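Long-range contacts in putative 3-hydroxybutyryl-CoA dehydratase (Rhodopseudomonas palustris, PDB 3HIN), which probably works as a lyase of the enoyl-CoA hydratase/isomerase (crotonase) family, the family whose members act on coenzyme A thioesters: residues A[24-29]-A[59-64]; A[50-55]-A[100-105]; A[107-112]-A[127-132]; A[112-117]-A[132-137]. One frame throughout, in Å; residues are numbered along the deposited sequence.

Interaction 1. Residues A[24-29]-A[59-64]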
loop_
_atom_site.group_PDB
_atom_site.type_symbol
_atom_site.label_atom_id
_atom_site.label_comp_id
_atom_site.label_asym_id
_atom_site.label_seq_id
_atom_site.Cartn_x
_atom_site.Cartn_y
_atom_site.Cartn_z
ATOM N N GLY A 24 -25.527 4.179 -32.319
ATOM C CA GLY A 24 -24.704 5.308 -32.751
ATOM C C GLY A 24 -23.290 5.039 -32.269
ATOM O O GLY A 24 -22.758 3.977 -32.512
ATOM N N PRO A 25 -22.677 5.987 -31.551
ATOM C CA PRO A 25 -21.269 5.710 -31.216
ATOM C C PRO A 25 -21.101 5.139 -29.785
ATOM O O PRO A 25 -20.011 5.221 -29.198
ATOM C CB PRO A 25 -20.637 7.100 -31.345
ATOM C CG PRO A 25 -21.702 7.992 -30.688
ATOM C CD PRO A 25 -23.069 7.367 -31.189
ATOM N N VAL A 26 -22.204 4.631 -29.234
ATOM C CA VAL A 26 -22.244 4.056 -27.902
ATOM C C VAL A 26 -22.353 2.526 -27.940
ATOM O O VAL A 26 -23.348 1.944 -28.448
ATOM C CB VAL A 26 -23.425 4.609 -27.075
ATOM C CG1 VAL A 26 -23.337 4.119 -25.592
ATOM C CG2 VAL A 26 -23.398 6.141 -27.131
ATOM N N LEU A 27 -21.322 1.889 -27.410
ATOM C CA LEU A 27 -21.312 0.443 -27.206
ATOM C C LEU A 27 -22.113 0.144 -25.953
ATOM O O LEU A 27 -21.750 0.579 -24.854
ATOM C CB LEU A 27 -19.895 -0.045 -27.050
ATOM C CG LEU A 27 -19.667 -1.561 -26.914
ATOM C CD1 LEU A 27 -19.912 -2.265 -28.252
ATOM C CD2 LEU A 27 -18.301 -1.856 -26.343
ATOM N N THR A 28 -23.235 -0.544 -26.107
ATOM C CA THR A 28 -23.992 -0.863 -24.936
ATOM C C THR A 28 -23.793 -2.292 -24.520
ATOM O O THR A 28 -23.831 -3.191 -25.380
ATOM C CB THR A 28 -25.492 -0.538 -25.097
ATOM O OG1 THR A 28 -26.108 -1.462 -25.996
ATOM C CG2 THR A 28 -25.635 0.944 -25.562
ATOM N N ILE A 29 -23.646 -2.500 -23.211
ATOM C CA ILE A 29 -23.278 -3.791 -22.669
ATOM C C ILE A 29 -24.231 -4.226 -21.560
ATOM O O ILE A 29 -24.123 -3.774 -20.415
ATOM C CB ILE A 29 -21.871 -3.753 -22.069
ATOM C CG1 ILE A 29 -20.818 -3.472 -23.135
ATOM C CG2 ILE A 29 -21.570 -5.119 -21.438
ATOM C CD1 ILE A 29 -19.345 -3.321 -22.546
ATOM N N ILE A 59 -16.486 3.793 -31.664
ATOM C CA ILE A 59 -17.163 3.837 -30.376
ATOM C C ILE A 59 -16.548 4.987 -29.589
ATOM O O ILE A 59 -15.306 5.090 -29.489
ATOM C CB ILE A 59 -16.991 2.514 -29.573
ATOM C CG1 ILE A 59 -17.710 1.321 -30.257
ATOM C CG2 ILE A 59 -17.375 2.665 -28.044
ATOM C CD1 ILE A 59 -19.161 1.537 -30.633
ATOM N N ARG A 60 -17.430 5.835 -29.043
ATOM C CA ARG A 60 -16.982 6.968 -28.223
ATOM C C ARG A 60 -17.534 7.009 -26.803
ATOM O O ARG A 60 -17.209 7.920 -26.063
ATOM C CB ARG A 60 -17.133 8.325 -28.955
ATOM C CG ARG A 60 -16.316 8.383 -30.268
ATOM C CD ARG A 60 -16.266 9.793 -30.903
ATOM N NE ARG A 60 -17.593 10.196 -31.354
ATOM C CZ ARG A 60 -18.207 9.774 -32.467
ATOM N NH1 ARG A 60 -17.611 8.905 -33.314
ATOM N NH2 ARG A 60 -19.443 10.214 -32.725
ATOM N N ALA A 61 -18.318 5.999 -26.419
ATOM C CA ALA A 61 -18.792 5.770 -25.077
ATOM C C ALA A 61 -19.294 4.348 -24.927
ATOM O O ALA A 61 -19.639 3.677 -25.920
ATOM C CB ALA A 61 -19.898 6.769 -24.705
ATOM N N VAL A 62 -19.308 3.914 -23.664
ATOM C CA VAL A 62 -19.775 2.609 -23.251
ATOM C C VAL A 62 -20.803 2.805 -22.159
ATOM O O VAL A 62 -20.505 3.463 -21.164
ATOM C CB VAL A 62 -18.649 1.710 -22.634
ATOM C CG1 VAL A 62 -19.238 0.349 -22.349
ATOM C CG2 VAL A 62 -17.516 1.544 -23.556
ATOM N N VAL A 63 -21.999 2.238 -22.340
ATOM C CA VAL A 63 -23.000 2.141 -21.259
ATOM C C VAL A 63 -23.089 0.685 -20.817
ATOM O O VAL A 63 -23.369 -0.196 -21.645
ATOM C CB VAL A 63 -24.383 2.603 -21.743
ATOM C CG1 VAL A 63 -25.472 2.231 -20.732
ATOM C CG2 VAL A 63 -24.344 4.146 -21.940
ATOM N N ILE A 64 -22.839 0.421 -19.531
ATOM C CA ILE A 64 -23.072 -0.885 -18.973
ATOM C C ILE A 64 -24.364 -0.890 -18.158
ATOM O O ILE A 64 -24.605 -0.006 -17.345
ATOM C CB ILE A 64 -21.984 -1.283 -18.055
ATOM C CG1 ILE A 64 -20.662 -1.278 -18.770
ATOM C CG2 ILE A 64 -22.293 -2.714 -17.428
ATOM C CD1 ILE A 64 -19.522 -1.479 -17.780
#
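Pro-25 O takes the backbone N-H of Arg-60 at 2.7 Å, almost straight and in the carbonyl plane, and also a weak bond from Ala-61 N. Pro-25 CB lies over one face of the Arg-60 guanidinium, offset toward its rim. Beyond this point 26-29 and 61-64 run parallel: Leu-27 N bonds to Ala-61 O, Val-63 N to Leu-27 O at 3.0 Å, and Ile-29 N to Val-63 O at 2.8 Å. Val-26 CG1 meets Val-63 CG2 at 3.8 Å on one face of the sheet; on the other, Ile-29 CD1 lies 3.7 Å from Val-62 CG1. Ile-59 reaches Leu-27 from just ahead of the second strand, CG2 standing 3.8 Å from Leu-27 CB while chi2 of -51° brings CD1 near Leu-27 N. An alanine at Ile-59 would probably leave Leu-27 CB without these apolar neighbours and open a gap beside the strand. Farther out, Ala-209 O holds NE of Arg-60. The strands open and close a beta-alpha-beta unit through helix 42-51; helix 197-208 packs on Val-26 and Ala-61, strand 18-23 touches Leu-27, and strand 109-113 borders Val-62 and Ile-64.

Interaction 2. Residues A[50-55]-A[100-105]; sequences DCLTDI and DKIQYC
Leu-52 and Lys-101 meet where two helices of the crotonase fold run out: 42-51 ends just before the leucine, and 85-103 ends two residues after the lysine. No direct hydrogen bond joins the segments, so side-chain packing and one water do the work. Leu-52 is worth following outward. Its CB lies 3.8 Å from Lys-101 CB, the two side chains sliding past each other in opposite directions. With chi1 at -42°, CG stands beside the backbone N, anti to the carbonyl carbon. From there the branches part: CD1 reaches Ile-102 CG1 at 3.7 Å, with Lys-101 CB a little farther off, while CD2 packs on Ile-29 CD1 of strand 26-31. The leucine thus fits between the end of helix 85-103 and the sheet, and Ile-102 itself continues onto Leu-124 and Ala-127 of helix 120-127.

Lys-101 bends at chi2 and chi3, and its far end crosses Thr-53, where CE comes within 3.5 Å of OG1. That hydroxyl is already hydrogen-bonded to Lys-49 O, one turn back. Lys-101 NZ stays 6.7 Å from Asp-54 OD1, too far for a salt bridge, though the opposite charges probably attract weakly. Past the two helix ends, Ile-55 CD1 presses on Cys-105 SG at 3.4 Å, a close apolar touch. Between the two backbones sits the water, which donates one proton to Leu-52 O at 3.0 Å and the other to Lys-101 O at 2.8 Å.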
loop_
_atom_site.group_PDB
_atom_site.type_symbol
_atom_site.label_atom_id
_atom_site.label_comp_id
_atom_site.label_asym_id
_atom_site.label_seq_id
_atom_site.Cartn_x
_atom_site.Cartn_y
_atom_site.Cartn_z
ATOM N N ASP A 50 -13.368 -8.996 -22.747
ATOM C CA ASP A 50 -13.364 -9.072 -24.201
ATOM C C ASP A 50 -14.045 -7.887 -24.845
ATOM O O ASP A 50 -13.478 -7.301 -25.748
ATOM C CB ASP A 50 -14.045 -10.351 -24.706
ATOM C CG ASP A 50 -13.127 -11.564 -24.682
ATOM O OD1 ASP A 50 -11.944 -11.395 -24.246
ATOM O OD2 ASP A 50 -13.594 -12.686 -25.076
ATOM N N CYS A 51 -15.257 -7.543 -24.399
ATOM C CA CYS A 51 -15.971 -6.410 -25.014
ATOM C C CYS A 51 -15.172 -5.122 -24.871
ATOM O O CYS A 51 -15.209 -4.298 -25.750
ATOM C CB CYS A 51 -17.270 -6.142 -24.310
ATOM S SG CYS A 51 -18.456 -7.326 -24.650
ATOM N N LEU A 52 -14.485 -4.953 -23.741
ATOM C CA LEU A 52 -13.618 -3.787 -23.556
ATOM C C LEU A 52 -12.163 -3.956 -24.080
ATOM O O LEU A 52 -11.319 -3.132 -23.801
ATOM C CB LEU A 52 -13.639 -3.377 -22.102
ATOM C CG LEU A 52 -15.027 -3.424 -21.468
ATOM C CD1 LEU A 52 -14.943 -3.437 -19.945
ATOM C CD2 LEU A 52 -15.811 -2.212 -21.927
ATOM N N THR A 53 -11.864 -4.999 -24.851
ATOM C CA THR A 53 -10.518 -5.082 -25.442
ATOM C C THR A 53 -10.617 -4.656 -26.909
ATOM O O THR A 53 -11.499 -5.120 -27.616
ATOM C CB THR A 53 -9.932 -6.510 -25.232
ATOM O OG1 THR A 53 -9.902 -6.742 -23.817
ATOM C CG2 THR A 53 -8.473 -6.617 -25.756
ATOM N N ASP A 54 -9.737 -3.746 -27.351
ATOM C CA ASP A 54 -9.673 -3.355 -28.769
ATOM C C ASP A 54 -11.034 -2.858 -29.222
ATOM O O ASP A 54 -11.579 -3.319 -30.232
ATOM C CB ASP A 54 -9.241 -4.534 -29.678
ATOM C CG ASP A 54 -7.816 -4.992 -29.402
ATOM O OD1 ASP A 54 -6.981 -4.179 -28.934
ATOM O OD2 ASP A 54 -7.520 -6.179 -29.648
ATOM N N ILE A 55 -11.583 -1.937 -28.438
ATOM C CA ILE A 55 -12.907 -1.376 -28.680
ATOM C C ILE A 55 -12.791 -0.604 -29.988
ATOM O O ILE A 55 -11.968 0.314 -30.081
ATOM C CB ILE A 55 -13.255 -0.325 -27.557
ATOM C CG1 ILE A 55 -13.346 -0.991 -26.184
ATOM C CG2 ILE A 55 -14.486 0.514 -27.934
ATOM C CD1 ILE A 55 -13.678 -0.019 -25.036
ATOM N N ASP A 100 -9.860 -3.064 -14.689
ATOM C CA ASP A 100 -8.918 -2.081 -15.228
ATOM C C ASP A 100 -9.393 -1.665 -16.624
ATOM O O ASP A 100 -9.188 -0.529 -17.032
ATOM C CB ASP A 100 -7.497 -2.666 -15.364
ATOM C CG ASP A 100 -6.687 -2.599 -14.077
ATOM O OD1 ASP A 100 -5.757 -3.406 -14.012
ATOM O OD2 ASP A 100 -6.952 -1.806 -13.116
ATOM N N LYS A 101 -10.001 -2.581 -17.388
ATOM C CA LYS A 101 -10.451 -2.191 -18.747
ATOM C C LYS A 101 -11.653 -1.242 -18.677
ATOM O O LYS A 101 -11.967 -0.603 -19.642
ATOM C CB LYS A 101 -10.883 -3.436 -19.530
ATOM C CG LYS A 101 -9.802 -4.500 -19.591
ATOM C CD LYS A 101 -8.629 -4.033 -20.371
ATOM C CE LYS A 101 -8.084 -5.207 -21.228
ATOM N NZ LYS A 101 -7.158 -4.645 -22.295
ATOM N N ILE A 102 -12.340 -1.182 -17.549
ATOM C CA ILE A 102 -13.355 -0.167 -17.358
ATOM C C ILE A 102 -12.713 1.159 -16.930
ATOM O O ILE A 102 -12.853 2.185 -17.592
ATOM C CB ILE A 102 -14.303 -0.587 -16.248
ATOM C CG1 ILE A 102 -14.847 -2.008 -16.546
ATOM C CG2 ILE A 102 -15.456 0.431 -16.124
ATOM C CD1 ILE A 102 -16.121 -2.386 -15.679
ATOM N N GLN A 103 -12.029 1.134 -15.795
ATOM C CA GLN A 103 -11.370 2.330 -15.270
ATOM C C GLN A 103 -10.516 3.043 -16.316
ATOM O O GLN A 103 -10.604 4.266 -16.465
ATOM C CB GLN A 103 -10.406 1.967 -14.085
ATOM C CG GLN A 103 -9.798 3.274 -13.397
ATOM C CD GLN A 103 -9.101 2.960 -12.052
ATOM O OE1 GLN A 103 -9.166 1.838 -11.559
ATOM N NE2 GLN A 103 -8.448 3.965 -11.447
ATOM N N TYR A 104 -9.681 2.269 -17.028
ATOM C CA TYR A 104 -8.693 2.830 -17.914
ATOM C C TYR A 104 -9.171 2.684 -19.345
ATOM O O TYR A 104 -8.370 2.726 -20.278
ATOM C CB TYR A 104 -7.264 2.226 -17.690
ATOM C CG TYR A 104 -6.778 2.498 -16.300
ATOM C CD1 TYR A 104 -6.701 1.461 -15.335
ATOM C CD2 TYR A 104 -6.508 3.821 -15.891
ATOM C CE1 TYR A 104 -6.304 1.742 -14.013
ATOM C CE2 TYR A 104 -6.107 4.116 -14.585
ATOM C CZ TYR A 104 -5.969 3.041 -13.657
ATOM O OH TYR A 104 -5.566 3.323 -12.339
ATOM N N CYS A 105 -10.481 2.547 -19.523
ATOM C CA CYS A 105 -11.033 2.480 -20.886
ATOM C C CYS A 105 -10.681 3.765 -21.667
ATOM O O CYS A 105 -10.655 4.869 -21.109
ATOM C CB CYS A 105 -12.564 2.316 -20.796
ATOM S SG CYS A 105 -13.467 2.041 -22.390
HETATM O O HOH W 1 -10.863 -0.687 -22.203
#

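Interaction 3. Residues A[107-112]-A[127-132]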
loop_
_atom_site.group_PDB
_atom_site.type_symbol
_atom_site.label_atom_id
_atom_site.label_comp_id
_atom_site.label_asym_id
_atom_site.label_seq_id
_atom_site.Cartn_x
_atom_site.Cartn_y
_atom_site.Cartn_z
ATOM N N VAL A 107 -12.506 5.302 -23.753
ATOM C CA VAL A 107 -13.679 6.178 -23.728
ATOM C C VAL A 107 -14.420 6.125 -22.406
ATOM O O VAL A 107 -14.230 5.185 -21.607
ATOM C CB VAL A 107 -14.617 5.798 -24.880
ATOM C CG1 VAL A 107 -13.870 6.022 -26.196
ATOM C CG2 VAL A 107 -15.155 4.353 -24.710
ATOM N N PRO A 108 -15.285 7.138 -22.152
ATOM C CA PRO A 108 -15.911 7.033 -20.819
ATOM C C PRO A 108 -16.936 5.903 -20.729
ATOM O O PRO A 108 -17.665 5.633 -21.688
ATOM C CB PRO A 108 -16.634 8.346 -20.635
ATOM C CG PRO A 108 -16.337 9.202 -21.865
ATOM C CD PRO A 108 -15.427 8.479 -22.774
ATOM N N VAL A 109 -17.003 5.310 -19.541
ATOM C CA VAL A 109 -17.959 4.249 -19.236
ATOM C C VAL A 109 -19.011 4.758 -18.259
ATOM O O VAL A 109 -18.679 5.323 -17.189
ATOM C CB VAL A 109 -17.248 3.072 -18.631
ATOM C CG1 VAL A 109 -18.233 1.933 -18.329
ATOM C CG2 VAL A 109 -16.141 2.604 -19.569
ATOM N N ILE A 110 -20.281 4.550 -18.631
ATOM C CA ILE A 110 -21.387 4.971 -17.821
ATOM C C ILE A 110 -22.121 3.719 -17.363
ATOM O O ILE A 110 -22.470 2.895 -18.190
ATOM C CB ILE A 110 -22.356 5.939 -18.646
ATOM C CG1 ILE A 110 -21.567 7.148 -19.194
ATOM C CG2 ILE A 110 -23.560 6.432 -17.790
ATOM C CD1 ILE A 110 -21.584 7.239 -20.670
ATOM N N ALA A 111 -22.411 3.605 -16.077
ATOM C CA ALA A 111 -23.190 2.461 -15.570
ATOM C C ALA A 111 -24.621 2.914 -15.233
ATOM O O ALA A 111 -24.810 3.902 -14.509
ATOM C CB ALA A 111 -22.500 1.886 -14.325
ATOM N N ALA A 112 -25.616 2.223 -15.781
ATOM C CA ALA A 112 -26.996 2.516 -15.524
ATOM C C ALA A 112 -27.414 1.622 -14.389
ATOM O O ALA A 112 -27.381 0.392 -14.545
ATOM C CB ALA A 112 -27.842 2.267 -16.832
ATOM N N ALA A 127 -16.012 0.947 -10.889
ATOM C CA ALA A 127 -14.982 1.050 -11.889
ATOM C C ALA A 127 -15.403 2.013 -12.971
ATOM O O ALA A 127 -14.531 2.618 -13.610
ATOM C CB ALA A 127 -14.613 -0.338 -12.464
ATOM N N ALA A 128 -16.733 2.163 -13.163
ATOM C CA ALA A 128 -17.284 3.053 -14.189
ATOM C C ALA A 128 -16.926 4.486 -13.829
ATOM O O ALA A 128 -16.653 4.781 -12.664
ATOM C CB ALA A 128 -18.743 2.917 -14.249
ATOM N N HIS A 129 -16.929 5.364 -14.825
ATOM C CA HIS A 129 -16.624 6.772 -14.604
ATOM C C HIS A 129 -17.773 7.579 -14.119
ATOM O O HIS A 129 -17.579 8.496 -13.346
ATOM C CB HIS A 129 -16.081 7.399 -15.895
ATOM C CG HIS A 129 -14.947 6.631 -16.430
ATOM N ND1 HIS A 129 -14.995 5.966 -17.629
ATOM C CD2 HIS A 129 -13.768 6.297 -15.857
ATOM C CE1 HIS A 129 -13.866 5.298 -17.800
ATOM N NE2 HIS A 129 -13.107 5.486 -16.736
ATOM N N ILE A 130 -18.962 7.283 -14.640
ATOM C CA ILE A 130 -20.233 7.945 -14.240
ATOM C C ILE A 130 -21.263 6.853 -13.941
ATOM O O ILE A 130 -21.343 5.852 -14.634
ATOM C CB ILE A 130 -20.730 8.794 -15.375
ATOM C CG1 ILE A 130 -19.716 9.910 -15.696
ATOM C CG2 ILE A 130 -22.198 9.369 -15.170
ATOM C CD1 ILE A 130 -20.059 10.621 -17.005
ATOM N N ARG A 131 -22.081 7.067 -12.931
ATOM C CA ARG A 131 -23.138 6.124 -12.603
ATOM C C ARG A 131 -24.394 6.973 -12.642
ATOM O O ARG A 131 -24.372 8.157 -12.191
ATOM C CB ARG A 131 -22.890 5.515 -11.186
ATOM C CG ARG A 131 -21.794 4.439 -11.073
ATOM C CD ARG A 131 -21.155 4.359 -9.651
ATOM N NE ARG A 131 -20.461 5.630 -9.395
ATOM C CZ ARG A 131 -19.310 5.982 -9.986
ATOM N NH1 ARG A 131 -18.786 7.224 -9.777
ATOM N NH2 ARG A 131 -18.651 5.125 -10.781
ATOM N N VAL A 132 -25.480 6.392 -13.185
ATOM C CA VAL A 132 -26.802 6.974 -13.156
ATOM C C VAL A 132 -27.662 5.942 -12.435
ATOM O O VAL A 132 -27.658 4.739 -12.815
ATOM C CB VAL A 132 -27.388 7.212 -14.561
ATOM C CG1 VAL A 132 -28.653 7.999 -14.422
ATOM C CG2 VAL A 132 -26.434 7.965 -15.430
#
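The His-129 imidazole receives the Val-109 N-H at its edge: ND1 accepts at 2.8 Å from Val-109 N, the bond nearly straight at 171° and close to the ring plane. Pro-108 C also lies there. NE2 of the same ring bonds to Gln-103 O, so two hydrogen bonds hold the imidazole and fix its rotation. A leucine at His-129 would probably leave both Val-109 N and Gln-103 O without their mates. The other flat group, the Arg-131 guanidinium, has Ala-128 O at its edge, in plane; NH2 reaches this oxygen at 2.8 Å from above the carbonyl plane, and also bonds to Ala-125 O.

Val-109 O takes two donors, His-129 N at 2.9 Å and Ile-130 N at 3.2 Å. Pairing then turns regular, with Ala-111 N bonded to Ile-130 O and Val-132 N to Ala-111 O. On one side Ala-111 CB rests 3.9 Å from Ala-128 CB; on the other, Ile-110 and Val-132 lie side by side, CG2 to CG2 at 4.0 Å, with helix 197-208 against both. From 109-113 to 130-134 the chain passes through strand 116-118 and helix 120-127, a beta-beta-alpha succession as in the repeating units of the crotonase spiral fold.

Interaction 4. Residues A[112-117]-A[132-137]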
loop_
_atom_site.group_PDB
_atom_site.type_symbol
_atom_site.label_atom_id
_atom_site.label_comp_id
_atom_site.label_asym_id
_atom_site.label_seq_id
_atom_site.Cartn_x
_atom_site.Cartn_y
_atom_site.Cartn_z
ATOM N N ALA A 112 -25.616 2.223 -15.781
ATOM C CA ALA A 112 -26.996 2.516 -15.524
ATOM C C ALA A 112 -27.414 1.622 -14.389
ATOM O O ALA A 112 -27.381 0.392 -14.545
ATOM C CB ALA A 112 -27.842 2.267 -16.832
ATOM N N LEU A 113 -27.710 2.194 -13.216
ATOM C CA LEU A 113 -27.987 1.376 -12.024
ATOM C C LEU A 113 -29.488 1.254 -11.685
ATOM O O LEU A 113 -30.228 2.213 -11.745
ATOM C CB LEU A 113 -27.193 1.893 -10.832
ATOM C CG LEU A 113 -25.709 2.178 -11.113
ATOM C CD1 LEU A 113 -25.104 2.714 -9.822
ATOM C CD2 LEU A 113 -24.968 0.931 -11.556
ATOM N N LYS A 114 -29.953 0.051 -11.394
ATOM C CA LYS A 114 -31.333 -0.142 -10.901
ATOM C C LYS A 114 -31.291 -1.346 -9.984
ATOM O O LYS A 114 -30.350 -2.101 -10.080
ATOM C CB LYS A 114 -32.290 -0.448 -12.076
ATOM C CG LYS A 114 -31.968 -1.743 -12.861
ATOM C CD LYS A 114 -32.810 -1.770 -14.144
ATOM C CE LYS A 114 -32.267 -2.832 -15.082
ATOM N NZ LYS A 114 -32.995 -2.921 -16.424
ATOM N N GLY A 115 -32.304 -1.524 -9.127
ATOM C CA GLY A 115 -32.449 -2.732 -8.312
ATOM C C GLY A 115 -31.131 -3.001 -7.600
ATOM O O GLY A 115 -30.447 -2.101 -7.199
ATOM N N ALA A 116 -30.756 -4.255 -7.496
ATOM C CA ALA A 116 -29.579 -4.623 -6.708
ATOM C C ALA A 116 -28.249 -4.145 -7.319
ATOM O O ALA A 116 -27.998 -4.300 -8.523
ATOM C CB ALA A 116 -29.606 -6.166 -6.429
ATOM N N VAL A 117 -27.432 -3.459 -6.508
ATOM C CA VAL A 117 -26.050 -3.060 -6.901
ATOM C C VAL A 117 -25.222 -3.391 -5.698
ATOM O O VAL A 117 -24.922 -2.542 -4.847
ATOM C CB VAL A 117 -25.947 -1.547 -7.199
ATOM C CG1 VAL A 117 -24.515 -1.194 -7.624
ATOM C CG2 VAL A 117 -27.093 -1.058 -8.310
ATOM N N VAL A 132 -25.480 6.392 -13.185
ATOM C CA VAL A 132 -26.802 6.974 -13.156
ATOM C C VAL A 132 -27.662 5.942 -12.435
ATOM O O VAL A 132 -27.658 4.739 -12.815
ATOM C CB VAL A 132 -27.388 7.212 -14.561
ATOM C CG1 VAL A 132 -28.653 7.999 -14.422
ATOM C CG2 VAL A 132 -26.434 7.965 -15.430
ATOM N N ALA A 133 -28.338 6.396 -11.384
ATOM C CA ALA A 133 -29.152 5.528 -10.560
ATOM C C ALA A 133 -30.638 5.876 -10.708
ATOM O O ALA A 133 -31.030 7.038 -10.490
ATOM C CB ALA A 133 -28.712 5.574 -9.097
ATOM N N GLU A 134 -31.428 4.868 -11.149
ATOM C CA GLU A 134 -32.907 4.830 -11.008
ATOM C C GLU A 134 -33.371 4.737 -9.545
ATOM O O GLU A 134 -32.602 4.267 -8.701
ATOM C CB GLU A 134 -33.437 3.537 -11.665
ATOM C CG GLU A 134 -33.969 3.737 -12.968
ATOM C CD GLU A 134 -34.313 2.453 -13.694
ATOM O OE1 GLU A 134 -35.096 1.589 -13.219
ATOM O OE2 GLU A 134 -33.811 2.396 -14.813
ATOM N N ALA A 135 -34.637 5.081 -9.244
ATOM C CA ALA A 135 -35.072 5.038 -7.853
ATOM C C ALA A 135 -34.879 3.669 -7.170
ATOM O O ALA A 135 -34.669 3.621 -5.961
ATOM C CB ALA A 135 -36.514 5.457 -7.735
ATOM N N SER A 136 -34.968 2.562 -7.926
ATOM C CA SER A 136 -34.977 1.209 -7.332
ATOM C C SER A 136 -33.556 0.731 -6.944
ATOM O O SER A 136 -33.397 -0.290 -6.254
ATOM C CB SER A 136 -35.576 0.211 -8.327
ATOM O OG SER A 136 -34.691 0.165 -9.467
ATOM N N ALA A 137 -32.524 1.465 -7.355
ATOM C CA ALA A 137 -31.136 0.972 -7.174
ATOM C C ALA A 137 -30.887 0.989 -5.685
ATOM O O ALA A 137 -31.354 1.914 -4.971
ATOM C CB ALA A 137 -30.143 1.868 -7.932
#
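Leu-113 is gripped at both its N-H and its carbonyl: Leu-113 N donates to Val-132 O at 2.6 Å, and Leu-113 O accepts from Glu-134 N at 3.0 Å. This is the tight half of the contact. Leu-113 CB stands 4.1 Å from Ala-137 CB and also faces Ala-133 CB, while Val-117 CG2 reaches Ala-137 CB from beyond the bend. Phe-71 and Ala-125 close in on the same apolar cluster, and Tyr-139 touches Leu-113, Val-117 and Ala-133.

After Leu-113 the parallel pairing of the main sheet stops. A type I beta turn from Glu-134 to Ala-137 turns the segment 132-137 around, Ala-137 N bonding back to Glu-134 O, and both segments lead on into the small sheet of strands 116-118 and 138-140. Ser-136 OG, turned by a chi1 of 64° to lie between its own backbone N and carbonyl carbon, takes the N-H of Gly-115 N at 2.9 Å. The positive phi of Gly-115 suits glycine, and Gly-115 O receives a CA-H contact from Ala-137 CA at 3.1 Å.

The polar margin is looser. Lys-114 and Glu-134 lie side by side, pointing the same way, with OE1 of Glu-134 3.7 Å from Lys-114 CB. Their charged ends do not pair: Lys-114 NZ is 5.6 Å from Glu-134 OE2. The ammonium bonds instead to Gly-66 O, and OE2 takes the backbone N-H of Ala-197 at the start of helix 197-208.

Interactions 1, 3 and 4 lie on one mixed sheet, where strands 26-31, 61-66, 109-113 and 130-134 are successive parallel neighbours. Interaction 1 joins the first two and interaction 3 the last two, with centres about 10 Å apart; probable backbone bonds between 61-66 and 109-113 bridge them. Interaction 1 closes along the chain before 3 and 4 open; these two alternate in their segments and share Ala-112 and Val-132. Interaction 2 lies off the sheet, its segments alternating with those of interaction 1, and touches interactions 1 and 3 through its helix ends. Interactions 2 and 4 stand about 23 Å apart between centres, on opposite sides of the chain's centre, so the set spans the core of this crotonase-type subunit.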